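Phosphoribosyl-aminoimidazole carboxylase (Aspergillus clavatus, PDB 3K5I) probably catalyses the ATP-dependent carboxylation of 5-aminoimidazole ribonucleotide to its N5-carboxy form, a step of purine biosynthesis. Local coordinates at residues A[275-278]-A[282-285]; A[237-242]-A[296-301]; A[97-102]-A[120-125]. All coordinates share one frame; numbering follows the deposited sequence.

Overall arrangement
Contacts 1 and 2 both reach the large antiparallel sheet, with centres about 19 Å apart, and contact 1 lies within the stretch of chain closed by contact 2. All three contacts are buried, yet their chemistry differs: contact 1 pairs two neighbouring strands through backbone hydrogen bonds, whereas contact 2 sets a strand against a tyrosine ring, without a hydrogen bond between its segments. Contact 3, centred about 25 Å from contact 1, is small and polar: the amide of the partly exposed Q122 meets a backbone carbonyl and a threonine, with a bridging water. Its second segment leads into the nucleotide site. Contacts 1 and 3 both touch ADP, F276 at the nucleoside and K124 at the phosphates.

Contact 1. Residues A[275-278]-A[282-285]; sequences MFLL and SIML. With ADP (adenosine-5'-diphosphate), chain G.
Residues 275-278 and 282-285 run antiparallel as the two arms of a tight beta hairpin, with M275 opposite L285, F276 opposite M284 and L277 opposite I283. The hairpin forms one margin of the large antiparallel sheet, whose strands here belong to the ATP-grasp domain. M284 N donates to F276 O over 3.2 Å in a nearly straight bond (167°) that lies in the carbonyl plane. Nearer the turn, L278 N reaches S282 O at 3.0 Å, almost along the C=O axis. F276 and M284 share one face of the sheet, whereas M275, L277, I283 and L285 point to the other, where helix 248-263 packs on them through I250, L257 and A261. On that buried side I283 is held from two directions: its CG2 branch leans on M275 CB at 3.6 Å, and its CG1 meets L277 CD1 at 3.8 Å. The L277 side chain has CG anti to the backbone N (chi1 -168°), which carries CD1 toward the partner strand. Beside the turn, L278 has a mixed neighbourhood: its CD1 lies 4.1 Å from M284 SD, and both CB and CD1 rest against S282 OG, a hydroxyl hydrogen-bonded to D280. On the nucleotide side M284 CB sits at the edge of the F276 ring, near its plane, 4.1 Å from CD1. The ring also meets that of F206, the two planes being nearly parallel. F276 belongs both to the hairpin and to the ADP pocket: the far edge of its ring is turned to the nucleoside, with CE2 3.8 Å from ADP C2' and CZ 3.9 Å from C5 of the adenine.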
loop_
_atom_site.group_PDB
_atom_site.type_symbol
_atom_site.label_atom_id
_atom_site.label_comp_id
_atom_site.label_asym_id
_atom_site.label_seq_id
_atom_site.Cartn_x
_atom_site.Cartn_y
_atom_site.Cartn_z
ATOM N N MET A 275 15.913 -0.573 -22.131
ATOM C CA MET A 275 17.137 -0.751 -22.916
ATOM C C MET A 275 17.428 -2.211 -23.129
ATOM O O MET A 275 16.937 -3.112 -22.455
ATOM C CB MET A 275 18.346 -0.160 -22.206
ATOM C CG MET A 275 18.124 1.316 -21.988
ATOM S SD MET A 275 19.062 2.039 -20.648
ATOM C CE MET A 275 18.234 1.425 -19.160
ATOM N N PHE A 276 18.211 -2.480 -24.151
ATOM C CA PHE A 276 18.498 -3.879 -24.376
ATOM C C PHE A 276 19.978 -4.021 -24.077
ATOM O O PHE A 276 20.716 -3.053 -24.252
ATOM C CB PHE A 276 18.344 -4.264 -25.843
ATOM C CG PHE A 276 17.024 -3.973 -26.487
ATOM C CD1 PHE A 276 16.963 -3.048 -27.511
ATOM C CD2 PHE A 276 15.881 -4.657 -26.166
ATOM C CE1 PHE A 276 15.784 -2.798 -28.175
ATOM C CE2 PHE A 276 14.662 -4.388 -26.830
ATOM C CZ PHE A 276 14.622 -3.469 -27.860
ATOM N N LEU A 277 20.395 -5.218 -23.668
ATOM C CA LEU A 277 21.797 -5.449 -23.370
ATOM C C LEU A 277 22.282 -6.302 -24.498
ATOM O O LEU A 277 21.713 -7.363 -24.787
ATOM C CB LEU A 277 22.057 -6.160 -22.047
ATOM C CG LEU A 277 23.545 -6.142 -21.607
ATOM C CD1 LEU A 277 24.405 -4.896 -21.481
ATOM C CD2 LEU A 277 23.658 -6.902 -20.313
ATOM N N LEU A 278 23.326 -5.786 -25.134
ATOM C CA LEU A 278 23.905 -6.505 -26.264
ATOM C C LEU A 278 24.891 -7.593 -25.873
ATOM O O LEU A 278 25.519 -7.530 -24.794
ATOM C CB LEU A 278 24.372 -5.553 -27.358
ATOM C CG LEU A 278 23.048 -4.870 -27.674
ATOM C CD1 LEU A 278 23.248 -3.787 -28.753
ATOM C CD2 LEU A 278 22.062 -6.022 -28.021
ATOM N N SER A 282 27.266 -3.769 -24.967
ATOM C CA SER A 282 27.002 -2.358 -25.213
ATOM C C SER A 282 25.479 -2.168 -25.014
ATOM O O SER A 282 24.689 -3.112 -24.923
ATOM C CB SER A 282 27.391 -2.012 -26.635
ATOM O OG SER A 282 26.447 -2.665 -27.449
ATOM N N ILE A 283 25.040 -0.919 -24.945
ATOM C CA ILE A 283 23.636 -0.657 -24.716
ATOM C C ILE A 283 22.831 0.111 -25.726
ATOM O O ILE A 283 23.269 1.053 -26.403
ATOM C CB ILE A 283 23.312 -0.239 -23.261
ATOM C CG1 ILE A 283 23.975 -1.226 -22.304
ATOM C CG2 ILE A 283 21.830 -0.340 -22.973
ATOM C CD1 ILE A 283 23.983 -0.770 -20.816
ATOM N N MET A 284 21.594 -0.348 -25.781
ATOM C CA MET A 284 20.636 0.227 -26.694
ATOM C C MET A 284 19.369 0.598 -25.937
ATOM O O MET A 284 18.919 -0.010 -24.956
ATOM C CB MET A 284 20.350 -0.797 -27.775
ATOM C CG MET A 284 19.779 -0.234 -29.029
ATOM S SD MET A 284 20.738 -0.963 -30.404
ATOM C CE MET A 284 19.507 -1.864 -31.206
ATOM N N LEU A 285 18.801 1.682 -26.424
ATOM C CA LEU A 285 17.576 2.123 -25.811
ATOM C C LEU A 285 16.520 1.328 -26.586
ATOM O O LEU A 285 16.741 0.995 -27.760
ATOM C CB LEU A 285 17.439 3.635 -26.015
ATOM C CG LEU A 285 16.079 4.078 -25.481
ATOM C CD1 LEU A 285 16.129 5.289 -24.532
ATOM C CD2 LEU A 285 15.283 4.341 -26.726
HETATM P PB ADP G . 5.383 -1.681 -26.260
HETATM O O1B ADP G . 4.049 -2.227 -26.597
HETATM O O2B ADP G . 4.995 -0.218 -26.299
HETATM O O3B ADP G . 6.267 -1.693 -24.971
HETATM P PA ADP G . 8.126 -2.272 -27.311
HETATM O O1A ADP G . 8.757 -1.909 -26.040
HETATM O O2A ADP G . 8.889 -1.628 -28.442
HETATM O O3A ADP G . 6.546 -1.980 -27.326
HETATM O "O5'" ADP G . 8.398 -3.855 -27.370
HETATM C "C5'" ADP G . 8.129 -4.716 -26.257
HETATM C "C4'" ADP G . 9.195 -5.780 -26.176
HETATM O "O4'" ADP G . 9.246 -6.512 -27.427
HETATM C "C3'" ADP G . 10.647 -5.357 -26.037
HETATM O "O3'" ADP G . 10.899 -5.382 -24.622
HETATM C "C2'" ADP G . 11.472 -6.509 -26.621
HETATM O "O2'" ADP G . 11.243 -7.756 -25.898
HETATM C "C1'" ADP G . 10.564 -6.746 -27.808
HETATM N N9 ADP G . 11.112 -5.965 -28.906
HETATM C C8 ADP G . 10.750 -4.680 -29.201
HETATM N N7 ADP G . 11.541 -4.164 -30.170
HETATM C C5 ADP G . 12.352 -5.230 -30.502
HETATM C C6 ADP G . 13.318 -5.346 -31.558
HETATM N N6 ADP G . 13.795 -4.601 -32.382
HETATM N N1 ADP G . 13.965 -6.546 -31.627
HETATM C C2 ADP G . 13.669 -7.637 -30.826
HETATM N N3 ADP G . 12.711 -7.558 -29.942
HETATM C C4 ADP G . 12.094 -6.375 -29.775
#

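Contact 2. Residues A[237-242]-A[296-301]; sequences KLVYAP and GHYTIE
In the ATP-grasp domain, the face of strand 235-241 that carries V239 and A241 meets the turn leading into helix 299-302, and the two residues receive the ring of Y298. The principal contact is a CH-pi interaction. A241 CB stands over the middle of the aromatic ring, 3.5 Å from its centroid and only 8° off the ring normal, and all six ring carbons are within van der Waals reach of the methyl. V239, two residues earlier on the same side of the strand, adds a looser contact through CG1, 4.4 Å from Y298 CD1. The ring stands up towards the strand because Y298 CG lies between the backbone N and the carbonyl carbon (chi1 79°). Its opposite face is taken by T299 CG2, 3.4 Å above the plane and displaced towards the rim, which leaves the aromatic group sandwiched between two methyls. The segment carrying Y298 is shaped by a type I beta turn from G296 to T299, closed by T299 N on G296 O at 2.9 Å. T299 OG1 also approaches G296 O, but at an implausibly short 2.5 Å that leaves the detail doubtful; that hydroxyl is bonded to Q307 N as well. Further packing comes from Y224 and V227 of strand 221-232, with V227 also touching V239 and A241. Within the turn, H297 stacks on H376 and touches L35 of the 5-aminoimidazole ribonucleotide pocket; farther on, E301 O is bonded to R328 of the second subunit. Between the two segments themselves no hydrogen bond is made: strand and turn are joined by dispersion and CH-pi contact alone, and the hydrogen-bonded turn probably contributes to the direction in which the tyrosine is presented.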
loop_
_atom_site.group_PDB
_atom_site.type_symbol
_atom_site.label_atom_id
_atom_site.label_comp_id
_atom_site.label_asym_id
_atom_site.label_seq_id
_atom_site.Cartn_x
_atom_site.Cartn_y
_atom_site.Cartn_z
ATOM N N LYS A 237 6.797 -9.572 -18.433
ATOM C CA LYS A 237 6.384 -10.715 -17.641
ATOM C C LYS A 237 6.968 -10.644 -16.234
ATOM O O LYS A 237 6.238 -10.632 -15.236
ATOM C CB LYS A 237 6.755 -12.011 -18.375
ATOM C CG LYS A 237 6.355 -13.274 -17.627
ATOM C CD LYS A 237 6.812 -14.473 -18.459
ATOM C CE LYS A 237 7.101 -15.745 -17.660
ATOM N NZ LYS A 237 7.716 -16.759 -18.578
ATOM N N LEU A 238 8.288 -10.579 -16.176
ATOM C CA LEU A 238 8.941 -10.508 -14.873
ATOM C C LEU A 238 9.867 -9.323 -14.798
ATOM O O LEU A 238 10.380 -8.863 -15.838
ATOM C CB LEU A 238 9.979 -11.623 -14.695
ATOM C CG LEU A 238 9.243 -12.952 -14.712
ATOM C CD1 LEU A 238 10.141 -14.141 -15.151
ATOM C CD2 LEU A 238 8.807 -12.996 -13.253
ATOM N N VAL A 239 10.089 -8.903 -13.551
ATOM C CA VAL A 239 11.046 -7.841 -13.231
ATOM C C VAL A 239 11.899 -8.335 -12.036
ATOM O O VAL A 239 11.300 -8.781 -11.074
ATOM C CB VAL A 239 10.412 -6.441 -13.014
ATOM C CG1 VAL A 239 11.509 -5.423 -12.584
ATOM C CG2 VAL A 239 9.705 -5.936 -14.306
ATOM N N TYR A 240 13.236 -8.267 -12.099
ATOM C CA TYR A 240 14.165 -8.650 -10.993
ATOM C C TYR A 240 14.853 -7.364 -10.596
ATOM O O TYR A 240 15.534 -6.674 -11.348
ATOM C CB TYR A 240 15.241 -9.645 -11.411
ATOM C CG TYR A 240 14.656 -10.929 -11.926
ATOM C CD1 TYR A 240 14.081 -10.997 -13.194
ATOM C CD2 TYR A 240 14.607 -12.051 -11.113
ATOM C CE1 TYR A 240 13.512 -12.153 -13.658
ATOM C CE2 TYR A 240 14.017 -13.231 -11.595
ATOM C CZ TYR A 240 13.512 -13.287 -12.856
ATOM O OH TYR A 240 12.965 -14.500 -13.222
ATOM N N ALA A 241 14.674 -7.006 -9.342
ATOM C CA ALA A 241 15.240 -5.740 -8.945
ATOM C C ALA A 241 16.100 -5.906 -7.705
ATOM O O ALA A 241 15.642 -6.416 -6.703
ATOM C CB ALA A 241 14.010 -4.772 -8.756
ATOM N N PRO A 242 17.372 -5.515 -7.773
ATOM C CA PRO A 242 17.982 -4.908 -8.954
ATOM C C PRO A 242 18.309 -6.024 -9.943
ATOM O O PRO A 242 18.143 -7.187 -9.557
ATOM C CB PRO A 242 19.266 -4.314 -8.369
ATOM C CG PRO A 242 19.621 -5.342 -7.295
ATOM C CD PRO A 242 18.379 -5.986 -6.812
ATOM N N GLY A 296 8.600 -0.315 -12.971
ATOM C CA GLY A 296 8.811 0.167 -11.616
ATOM C C GLY A 296 7.821 -0.284 -10.548
ATOM O O GLY A 296 7.864 0.172 -9.378
ATOM N N HIS A 297 6.960 -1.238 -10.866
ATOM C CA HIS A 297 6.048 -1.642 -9.798
ATOM C C HIS A 297 6.654 -2.152 -8.493
ATOM O O HIS A 297 6.040 -1.967 -7.399
ATOM C CB HIS A 297 4.947 -2.601 -10.312
ATOM C CG HIS A 297 4.142 -2.046 -11.429
ATOM N ND1 HIS A 297 4.090 -0.695 -11.679
ATOM C CD2 HIS A 297 3.231 -2.628 -12.248
ATOM C CE1 HIS A 297 3.250 -0.478 -12.677
ATOM N NE2 HIS A 297 2.719 -1.633 -13.038
ATOM N N TYR A 298 7.841 -2.764 -8.643
ATOM C CA TYR A 298 8.530 -3.307 -7.487
ATOM C C TYR A 298 8.849 -2.195 -6.471
ATOM O O TYR A 298 9.117 -2.454 -5.272
ATOM C CB TYR A 298 9.833 -4.040 -7.860
ATOM C CG TYR A 298 10.920 -3.019 -8.102
ATOM C CD1 TYR A 298 11.050 -2.485 -9.387
ATOM C CD2 TYR A 298 11.740 -2.538 -7.077
ATOM C CE1 TYR A 298 12.011 -1.510 -9.617
ATOM C CE2 TYR A 298 12.756 -1.535 -7.297
ATOM C CZ TYR A 298 12.882 -1.040 -8.603
ATOM O OH TYR A 298 13.800 -0.070 -9.059
ATOM N N THR A 299 8.778 -0.938 -6.902
ATOM C CA THR A 299 9.144 0.123 -5.944
ATOM C C THR A 299 8.267 0.247 -4.701
ATOM O O THR A 299 8.686 0.775 -3.618
ATOM C CB THR A 299 9.317 1.426 -6.705
ATOM O OG1 THR A 299 8.100 1.715 -7.440
ATOM C CG2 THR A 299 10.515 1.236 -7.672
ATOM N N ILE A 300 7.033 -0.234 -4.863
ATOM C CA ILE A 300 6.066 -0.199 -3.768
ATOM C C ILE A 300 6.536 -0.940 -2.568
ATOM O O ILE A 300 6.618 -0.415 -1.476
ATOM C CB ILE A 300 4.751 -0.841 -4.167
ATOM C CG1 ILE A 300 4.076 0.095 -5.176
ATOM C CG2 ILE A 300 3.858 -0.777 -2.946
ATOM C CD1 ILE A 300 2.652 -0.303 -5.738
ATOM N N GLU A 301 6.912 -2.189 -2.751
ATOM C CA GLU A 301 7.387 -2.869 -1.552
ATOM C C GLU A 301 8.901 -2.798 -1.507
ATOM O O GLU A 301 9.533 -3.081 -0.463
ATOM C CB GLU A 301 7.045 -4.346 -1.651
ATOM C CG GLU A 301 5.530 -4.592 -1.645
ATOM C CD GLU A 301 4.876 -4.403 -3.014
ATOM O OE1 GLU A 301 5.580 -4.208 -4.027
ATOM O OE2 GLU A 301 3.613 -4.436 -3.021
#

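Contact 3. Residues A[97-102]-A[120-125]; sequences VDTYAL and TIQNKF. With ADP (adenosine-5'-diphosphate), chain G.
The amide of Q122 reaches across to V97 O, with NE2 donating over 3.3 Å in an almost perfectly straight bond (178°). The bond lies in the plane of both groups and uses a lone pair of the carbonyl; the same nitrogen is also bonded to E95 O, another backbone oxygen. At the other end of the amide, OE1 accepts from a water 2.7 Å away, which also lies 2.6 Å from T99 OG1, itself bonded to R119. T99 CG2 completes the meeting, 3.6 Å from Q122 NE2. Extended beyond CG, the glutamine reaches the residues leading into helix 99-105. D98 caps that helix: its OD1 accepts from Y100 N at 2.9 Å and from A101 N at 3.2 Å, both on one face of the carboxylate, while OD2 forms a salt bridge with R77. Just after Q122, N123 is the N-cap of helix 124-132. The first residue of that helix enters the nucleotide site, K124 NZ being hydrogen-bonded to ADP O2A at 2.7 Å and to ADP O3A at 2.6 Å. A lysine gripping the diphosphate in this way is characteristic of the ATP-grasp nucleotide site.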
loop_
_atom_site.group_PDB
_atom_site.type_symbol
_atom_site.label_atom_id
_atom_site.label_comp_id
_atom_site.label_asym_id
_atom_site.label_seq_id
_atom_site.Cartn_x
_atom_site.Cartn_y
_atom_site.Cartn_z
ATOM N N VAL A 97 -2.910 10.268 -25.273
ATOM C CA VAL A 97 -3.812 11.327 -24.857
ATOM C C VAL A 97 -3.869 12.464 -25.855
ATOM O O VAL A 97 -3.038 12.606 -26.723
ATOM C CB VAL A 97 -3.530 11.881 -23.434
ATOM C CG1 VAL A 97 -3.210 10.814 -22.437
ATOM C CG2 VAL A 97 -2.368 12.880 -23.388
ATOM N N ASP A 98 -4.868 13.315 -25.729
ATOM C CA ASP A 98 -4.982 14.360 -26.721
ATOM C C ASP A 98 -4.088 15.496 -26.297
ATOM O O ASP A 98 -4.481 16.345 -25.522
ATOM C CB ASP A 98 -6.473 14.696 -26.921
ATOM C CG ASP A 98 -6.703 15.825 -27.867
ATOM O OD1 ASP A 98 -5.652 16.311 -28.288
ATOM O OD2 ASP A 98 -7.854 16.204 -28.190
ATOM N N THR A 99 -2.877 15.535 -26.837
ATOM C CA THR A 99 -1.967 16.615 -26.491
ATOM C C THR A 99 -2.320 17.970 -27.098
ATOM O O THR A 99 -1.679 18.960 -26.759
ATOM C CB THR A 99 -0.529 16.198 -26.831
ATOM O OG1 THR A 99 -0.319 16.195 -28.258
ATOM C CG2 THR A 99 -0.464 14.754 -26.320
ATOM N N TYR A 100 -3.316 17.991 -27.985
ATOM C CA TYR A 100 -3.745 19.250 -28.620
ATOM C C TYR A 100 -4.671 19.990 -27.672
ATOM O O TYR A 100 -4.499 21.187 -27.430
ATOM C CB TYR A 100 -4.367 18.978 -29.980
ATOM C CG TYR A 100 -3.294 18.478 -30.918
ATOM C CD1 TYR A 100 -2.524 19.366 -31.672
ATOM C CD2 TYR A 100 -3.044 17.129 -31.034
ATOM C CE1 TYR A 100 -1.535 18.904 -32.509
ATOM C CE2 TYR A 100 -2.094 16.648 -31.893
ATOM C CZ TYR A 100 -1.298 17.537 -32.605
ATOM O OH TYR A 100 -0.421 17.054 -33.544
ATOM N N ALA A 101 -5.582 19.243 -27.061
ATOM C CA ALA A 101 -6.461 19.828 -26.063
ATOM C C ALA A 101 -5.501 20.342 -24.994
ATOM O O ALA A 101 -5.743 21.400 -24.439
ATOM C CB ALA A 101 -7.317 18.759 -25.363
ATOM N N LEU A 102 -4.460 19.592 -24.638
ATOM C CA LEU A 102 -3.483 20.028 -23.612
ATOM C C LEU A 102 -2.719 21.320 -23.962
ATOM O O LEU A 102 -2.507 22.173 -23.086
ATOM C CB LEU A 102 -2.450 18.962 -23.248
ATOM C CG LEU A 102 -2.731 17.663 -22.459
ATOM C CD1 LEU A 102 -1.516 16.704 -22.353
ATOM C CD2 LEU A 102 -3.334 17.886 -21.084
ATOM N N THR A 120 5.443 14.089 -28.505
ATOM C CA THR A 120 6.557 13.402 -29.145
ATOM C C THR A 120 6.503 11.920 -28.790
ATOM O O THR A 120 6.463 10.992 -29.625
ATOM C CB THR A 120 7.961 13.965 -28.750
ATOM O OG1 THR A 120 8.040 15.353 -29.084
ATOM C CG2 THR A 120 9.104 13.270 -29.521
ATOM N N ILE A 121 6.572 11.685 -27.495
ATOM C CA ILE A 121 6.657 10.318 -27.068
ATOM C C ILE A 121 5.593 9.359 -27.567
ATOM O O ILE A 121 5.861 8.191 -27.851
ATOM C CB ILE A 121 7.086 10.186 -25.542
ATOM C CG1 ILE A 121 8.517 10.694 -25.302
ATOM C CG2 ILE A 121 6.961 8.750 -24.983
ATOM C CD1 ILE A 121 8.959 10.843 -23.834
ATOM N N GLN A 122 4.374 9.852 -27.668
ATOM C CA GLN A 122 3.266 9.009 -28.095
ATOM C C GLN A 122 3.365 8.367 -29.487
ATOM O O GLN A 122 2.662 7.395 -29.813
ATOM C CB GLN A 122 1.972 9.765 -27.845
ATOM C CG GLN A 122 1.790 10.849 -28.862
ATOM C CD GLN A 122 0.451 11.519 -28.585
ATOM O OE1 GLN A 122 -0.056 12.207 -29.437
ATOM N NE2 GLN A 122 -0.128 11.310 -27.399
ATOM N N ASN A 123 4.267 8.898 -30.307
ATOM C CA ASN A 123 4.486 8.347 -31.631
ATOM C C ASN A 123 5.906 7.825 -31.499
ATOM O O ASN A 123 6.867 8.593 -31.359
ATOM C CB ASN A 123 4.456 9.398 -32.709
ATOM C CG ASN A 123 4.579 8.769 -34.068
ATOM O OD1 ASN A 123 5.537 8.039 -34.343
ATOM N ND2 ASN A 123 3.603 9.040 -34.924
ATOM N N LYS A 124 5.970 6.494 -31.500
ATOM C CA LYS A 124 7.188 5.720 -31.333
ATOM C C LYS A 124 8.254 6.012 -32.348
ATOM O O LYS A 124 9.458 6.057 -32.017
ATOM C CB LYS A 124 6.869 4.226 -31.235
ATOM C CG LYS A 124 6.673 3.737 -29.785
ATOM C CD LYS A 124 6.192 2.280 -29.679
ATOM C CE LYS A 124 7.250 1.359 -29.057
ATOM N NZ LYS A 124 6.735 -0.050 -29.063
ATOM N N PHE A 125 7.766 6.222 -33.563
ATOM C CA PHE A 125 8.720 6.530 -34.607
ATOM C C PHE A 125 9.259 7.931 -34.322
ATOM O O PHE A 125 10.457 8.196 -34.358
ATOM C CB PHE A 125 7.997 6.514 -35.944
ATOM C CG PHE A 125 8.900 6.706 -37.146
ATOM C CD1 PHE A 125 9.723 5.675 -37.598
ATOM C CD2 PHE A 125 8.929 7.918 -37.831
ATOM C CE1 PHE A 125 10.568 5.829 -38.703
ATOM C CE2 PHE A 125 9.773 8.079 -38.969
ATOM C CZ PHE A 125 10.569 7.023 -39.407
HETATM P PB ADP G . 5.383 -1.681 -26.260
HETATM O O1B ADP G . 4.049 -2.227 -26.597
HETATM O O2B ADP G . 4.995 -0.218 -26.299
HETATM O O3B ADP G . 6.267 -1.693 -24.971
HETATM P PA ADP G . 8.126 -2.272 -27.311
HETATM O O1A ADP G . 8.757 -1.909 -26.040
HETATM O O2A ADP G . 8.889 -1.628 -28.442
HETATM O O3A ADP G . 6.546 -1.980 -27.326
HETATM O "O5'" ADP G . 8.398 -3.855 -27.370
HETATM C "C5'" ADP G . 8.129 -4.716 -26.257
HETATM C "C4'" ADP G . 9.195 -5.780 -26.176
HETATM O "O4'" ADP G . 9.246 -6.512 -27.427
HETATM C "C3'" ADP G . 10.647 -5.357 -26.037
HETATM O "O3'" ADP G . 10.899 -5.382 -24.622
HETATM C "C2'" ADP G . 11.472 -6.509 -26.621
HETATM O "O2'" ADP G . 11.243 -7.756 -25.898
HETATM C "C1'" ADP G . 10.564 -6.746 -27.808
HETATM N N9 ADP G . 11.112 -5.965 -28.906
HETATM C C8 ADP G . 10.750 -4.680 -29.201
HETATM N N7 ADP G . 11.541 -4.164 -30.170
HETATM C C5 ADP G . 12.352 -5.230 -30.502
HETATM C C6 ADP G . 13.318 -5.346 -31.558
HETATM N N6 ADP G . 13.795 -4.601 -32.382
HETATM N N1 ADP G . 13.965 -6.546 -31.627
HETATM C C2 ADP G . 13.669 -7.637 -30.826
HETATM N N3 ADP G . 12.711 -7.558 -29.942
HETATM C C4 ADP G . 12.094 -6.375 -29.775
HETATM O O HOH W 1 -1.734 14.299 -29.318
#